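Exotoxin 3, putative (Staphylococcus aureus subsp. aureus COL, PDB 4RH6) probably acts as a secreted virulence factor of the superantigen-like family, cleaving host proteins such as collagens and the cytokines IL8, IL17A and IFN-gamma. Local coordinates at residues Y115-L121 with D133-K139. Coordinates in Å, arbitrary orientation, origin at the centre of the assembly. Residues are numbered along the deposited sequence.
Sequences YINTPIL and DFYYISK
Residues 115-121 and 133-139 run antiparallel, extended except at Ile116 (-80/-41) and Ser138 (-122/15), at the open end of the hairpin formed by strands 120-124 and 130-134, the latter outermost in the beta-grasp sheet. Asp133 O accepts from Leu121 N at 2.7 Å, while its carboxylate forms a salt bridge with Arg154 of helix 144-159. Phe134 pairs with Ile120 in a non-hydrogen-bonded position (CA-CA 4.4 Å); with chi1 m, its ring edge meets Pro119 O. Tyr135 N donates to that same Pro119 O (3.0 Å, 162°), and its t rotamer sends the ring to helix 144-159, touching Leu147 and Leu151. Pro119 has no amide proton for Tyr135 O, which Thr118 CA meets in a CA-H...O contact (3.4 Å). Tyr136, chi1 m, lays CB over the Tyr115 ring face (CH-pi, 3.8 Å from its centroid), and Tyr136 CD1 lies 3.6 Å from Thr118 CG2. Ile137 N donates to Asn117 O and Ile137 O accepts from Ile116 N, both 2.9 Å; Ile116, near-helical, and Asn117 thus face one residue, a classic beta bulge. Past it, Lys139 N is 3.6 Å from Ile116 CD1. Main-chain hydrogen bonds therefore set the register, with apolar and aromatic side chains packing around them.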
ATOM      1  N   TYR A 115     -16.348  -2.129   9.571  1.00 40.37           N
ATOM      2  CA  TYR A 115     -15.367  -2.659   8.641  1.00 38.83           C
ATOM      3  C   TYR A 115     -16.090  -3.560   7.665  1.00 40.65           C
ATOM      4  O   TYR A 115     -17.092  -4.173   7.997  1.00 40.22           O
ATOM      5  CB  TYR A 115     -14.223  -3.409   9.341  1.00 38.67           C
ATOM      6  CG  TYR A 115     -13.324  -2.519  10.192  1.00 38.16           C
ATOM      7  CD1 TYR A 115     -12.354  -1.702   9.600  1.00 35.13           C
ATOM      8  CD2 TYR A 115     -13.424  -2.509  11.577  1.00 38.06           C
ATOM      9  CE1 TYR A 115     -11.524  -0.897  10.367  1.00 33.63           C
ATOM     10  CE2 TYR A 115     -12.596  -1.705  12.348  1.00 37.19           C
ATOM     11  CZ  TYR A 115     -11.646  -0.905  11.742  1.00 34.80           C
ATOM     12  OH  TYR A 115     -10.834  -0.101  12.512  1.00 33.82           O
ATOM     13  N   ILE A 116     -15.588  -3.617   6.445  1.00 42.70           N
ATOM     14  CA  ILE A 116     -16.212  -4.418   5.400  1.00 43.47           C
ATOM     15  C   ILE A 116     -15.861  -5.888   5.514  1.00 42.51           C
ATOM     16  O   ILE A 116     -16.702  -6.746   5.304  1.00 42.54           O
ATOM     17  CB  ILE A 116     -15.718  -3.982   3.992  1.00 44.12           C
ATOM     18  CG1 ILE A 116     -15.781  -2.463   3.806  1.00 44.07           C
ATOM     19  CG2 ILE A 116     -16.484  -4.719   2.895  1.00 45.81           C
ATOM     20  CD1 ILE A 116     -15.268  -2.032   2.445  1.00 44.58           C
ATOM     21  N   ASN A 117     -14.599  -6.162   5.821  1.00 41.58           N
ATOM     22  CA  ASN A 117     -14.088  -7.517   5.884  1.00 42.11           C
ATOM     23  C   ASN A 117     -13.001  -7.558   6.960  1.00 44.09           C
ATOM     24  O   ASN A 117     -12.256  -6.599   7.122  1.00 46.13           O
ATOM     25  CB  ASN A 117     -13.510  -7.867   4.496  1.00 41.03           C
ATOM     26  CG  ASN A 117     -13.104  -9.323   4.355  1.00 43.59           C
ATOM     27  OD1 ASN A 117     -13.551 -10.186   5.105  1.00 44.52           O
ATOM     28  ND2 ASN A 117     -12.257  -9.605   3.358  1.00 45.13           N
ATOM     29  N   THR A 118     -12.923  -8.645   7.713  1.00 44.96           N
ATOM     30  CA  THR A 118     -11.898  -8.778   8.740  1.00 44.55           C
ATOM     31  C   THR A 118     -11.256 -10.155   8.592  1.00 43.98           C
ATOM     32  O   THR A 118     -11.447 -11.034   9.429  1.00 42.82           O
ATOM     33  CB  THR A 118     -12.471  -8.617  10.155  1.00 47.55           C
ATOM     34  OG1 THR A 118     -13.324  -9.722  10.457  1.00 53.15           O
ATOM     35  CG2 THR A 118     -13.264  -7.339  10.277  1.00 48.94           C
ATOM     36  N   PRO A 119     -10.493 -10.350   7.510  1.00 43.07           N
ATOM     37  CA  PRO A 119      -9.839 -11.629   7.292  1.00 45.65           C
ATOM     38  C   PRO A 119      -8.836 -11.989   8.384  1.00 47.44           C
ATOM     39  O   PRO A 119      -8.335 -11.120   9.085  1.00 48.23           O
ATOM     40  CB  PRO A 119      -9.103 -11.423   5.954  1.00 45.91           C
ATOM     41  CG  PRO A 119      -8.937  -9.949   5.826  1.00 42.67           C
ATOM     42  CD  PRO A 119     -10.172  -9.379   6.447  1.00 41.17           C
ATOM     43  N   ILE A 120      -8.522 -13.274   8.486  1.00 51.54           N
ATOM     44  CA  ILE A 120      -7.564 -13.774   9.468  1.00 53.76           C
ATOM     45  C   ILE A 120      -6.143 -13.340   9.100  1.00 51.22           C
ATOM     46  O   ILE A 120      -5.786 -13.285   7.924  1.00 50.21           O
ATOM     47  CB  ILE A 120      -7.607 -15.320   9.549  1.00 57.47           C
ATOM     48  CG1 ILE A 120      -8.994 -15.791  10.005  1.00 57.28           C
ATOM     49  CG2 ILE A 120      -6.536 -15.843  10.503  1.00 59.66           C
ATOM     50  CD1 ILE A 120      -9.161 -17.298  10.039  1.00 58.79           C
ATOM     51  N   LEU A 121      -5.342 -13.041  10.117  1.00 51.01           N
ATOM     52  CA  LEU A 121      -3.957 -12.631   9.929  1.00 51.76           C
ATOM     53  C   LEU A 121      -3.033 -13.483  10.780  1.00 52.09           C
ATOM     54  O   LEU A 121      -3.104 -13.417  12.002  1.00 50.49           O
ATOM     55  CB  LEU A 121      -3.793 -11.166  10.331  1.00 53.28           C
ATOM     56  CG  LEU A 121      -2.376 -10.569  10.263  1.00 57.05           C
ATOM     57  CD1 LEU A 121      -1.802 -10.596   8.852  1.00 54.90           C
ATOM     58  CD2 LEU A 121      -2.377  -9.144  10.793  1.00 56.78           C
ATOM     59  N   ASP A 133      -4.730 -13.271  14.774  1.00 86.77           N
ATOM     60  CA  ASP A 133      -5.325 -11.916  14.789  1.00 78.76           C
ATOM     61  C   ASP A 133      -6.029 -11.679  13.440  1.00 66.36           C
ATOM     62  O   ASP A 133      -6.132 -12.594  12.630  1.00 62.80           O
ATOM     63  CB  ASP A 133      -4.217 -10.887  14.998  1.00 82.51           C
ATOM     64  CG  ASP A 133      -4.739  -9.505  15.374  1.00 85.65           C
ATOM     65  OD1 ASP A 133      -5.972  -9.327  15.511  1.00 81.70           O
ATOM     66  OD2 ASP A 133      -3.895  -8.595  15.548  1.00 90.57           O
ATOM     67  N   PHE A 134      -6.534 -10.469  13.211  1.00 58.60           N
ATOM     68  CA  PHE A 134      -7.202 -10.133  11.960  1.00 53.56           C
ATOM     69  C   PHE A 134      -6.640  -8.846  11.355  1.00 50.75           C
ATOM     70  O   PHE A 134      -6.021  -8.045  12.050  1.00 51.97           O
ATOM     71  CB  PHE A 134      -8.697  -9.896  12.193  1.00 51.72           C
ATOM     72  CG  PHE A 134      -9.379 -10.978  12.956  1.00 51.63           C
ATOM     73  CD1 PHE A 134      -9.777 -12.139  12.325  1.00 52.39           C
ATOM     74  CD2 PHE A 134      -9.659 -10.816  14.300  1.00 53.66           C
ATOM     75  CE1 PHE A 134     -10.418 -13.142  13.027  1.00 54.82           C
ATOM     76  CE2 PHE A 134     -10.301 -11.814  15.015  1.00 56.87           C
ATOM     77  CZ  PHE A 134     -10.681 -12.980  14.377  1.00 57.23           C
ATOM     78  N   TYR A 135      -6.872  -8.666  10.055  1.00 47.63           N
ATOM     79  CA  TYR A 135      -6.493  -7.454   9.335  1.00 44.73           C
ATOM     80  C   TYR A 135      -7.834  -6.778   9.077  1.00 41.53           C
ATOM     81  O   TYR A 135      -8.779  -7.420   8.629  1.00 44.31           O
ATOM     82  CB  TYR A 135      -5.762  -7.765   8.031  1.00 45.68           C
ATOM     83  CG  TYR A 135      -5.263  -6.525   7.337  1.00 47.15           C
ATOM     84  CD1 TYR A 135      -6.103  -5.791   6.506  1.00 48.26           C
ATOM     85  CD2 TYR A 135      -3.958  -6.071   7.522  1.00 46.67           C
ATOM     86  CE1 TYR A 135      -5.658  -4.645   5.869  1.00 47.82           C
ATOM     87  CE2 TYR A 135      -3.507  -4.923   6.894  1.00 48.64           C
ATOM     88  CZ  TYR A 135      -4.366  -4.217   6.066  1.00 49.23           C
ATOM     89  OH  TYR A 135      -3.949  -3.069   5.444  1.00 53.05           O
ATOM     90  N   TYR A 136      -7.938  -5.493   9.376  1.00 41.38           N
ATOM     91  CA  TYR A 136      -9.226  -4.795   9.256  1.00 40.64           C
ATOM     92  C   TYR A 136      -9.374  -3.989   7.990  1.00 37.72           C
ATOM     93  O   TYR A 136      -8.745  -2.955   7.837  1.00 35.65           O
ATOM     94  CB  TYR A 136      -9.456  -3.947  10.503  1.00 40.77           C
ATOM     95  CG  TYR A 136      -9.495  -4.809  11.750  1.00 45.06           C
ATOM     96  CD1 TYR A 136     -10.633  -5.554  12.058  1.00 49.22           C
ATOM     97  CD2 TYR A 136      -8.400  -4.899  12.610  1.00 44.55           C
ATOM     98  CE1 TYR A 136     -10.684  -6.351  13.192  1.00 51.62           C
ATOM     99  CE2 TYR A 136      -8.440  -5.699  13.746  1.00 46.64           C
ATOM    100  CZ  TYR A 136      -9.585  -6.422  14.034  1.00 51.21           C
ATOM    101  OH  TYR A 136      -9.662  -7.224  15.161  1.00 56.76           O
ATOM    102  N   ILE A 137     -10.238  -4.486   7.102  1.00 40.05           N
ATOM    103  CA  ILE A 137     -10.504  -3.884   5.800  1.00 39.28           C
ATOM    104  C   ILE A 137     -11.642  -2.874   5.834  1.00 39.87           C
ATOM    105  O   ILE A 137     -12.779  -3.173   6.202  1.00 38.46           O
ATOM    106  CB  ILE A 137     -10.873  -4.956   4.766  1.00 41.12           C
ATOM    107  CG1 ILE A 137      -9.776  -6.024   4.671  1.00 45.38           C
ATOM    108  CG2 ILE A 137     -11.108  -4.322   3.402  1.00 41.46           C
ATOM    109  CD1 ILE A 137      -8.445  -5.522   4.133  1.00 45.80           C
ATOM    110  N   SER A 138     -11.306  -1.674   5.401  1.00 41.02           N
ATOM    111  CA  SER A 138     -12.207  -0.552   5.358  1.00 39.49           C
ATOM    112  C   SER A 138     -12.326  -0.013   3.937  1.00 41.67           C
ATOM    113  O   SER A 138     -12.829   1.085   3.715  1.00 41.92           O
ATOM    114  CB  SER A 138     -11.588   0.510   6.244  1.00 37.90           C
ATOM    115  OG  SER A 138     -12.263   1.713   6.109  1.00 43.06           O
ATOM    116  N   LYS A 139     -11.871  -0.810   2.973  1.00 44.70           N
ATOM    117  CA  LYS A 139     -11.823  -0.399   1.584  1.00 44.61           C
ATOM    118  C   LYS A 139     -12.190  -1.477   0.560  1.00 42.03           C
ATOM    119  O   LYS A 139     -11.699  -2.594   0.630  1.00 37.77           O
ATOM    120  CB  LYS A 139     -10.406   0.073   1.288  1.00 49.08           C
ATOM    121  CG  LYS A 139     -10.000   1.379   1.975  1.00 51.81           C
ATOM    122  CD  LYS A 139      -8.941   2.101   1.169  1.00 54.03           C
ATOM    123  CE  LYS A 139      -9.513   2.472  -0.186  1.00 57.04           C
ATOM    124  NZ  LYS A 139      -8.473   2.863  -1.151  1.00 60.31           N
TER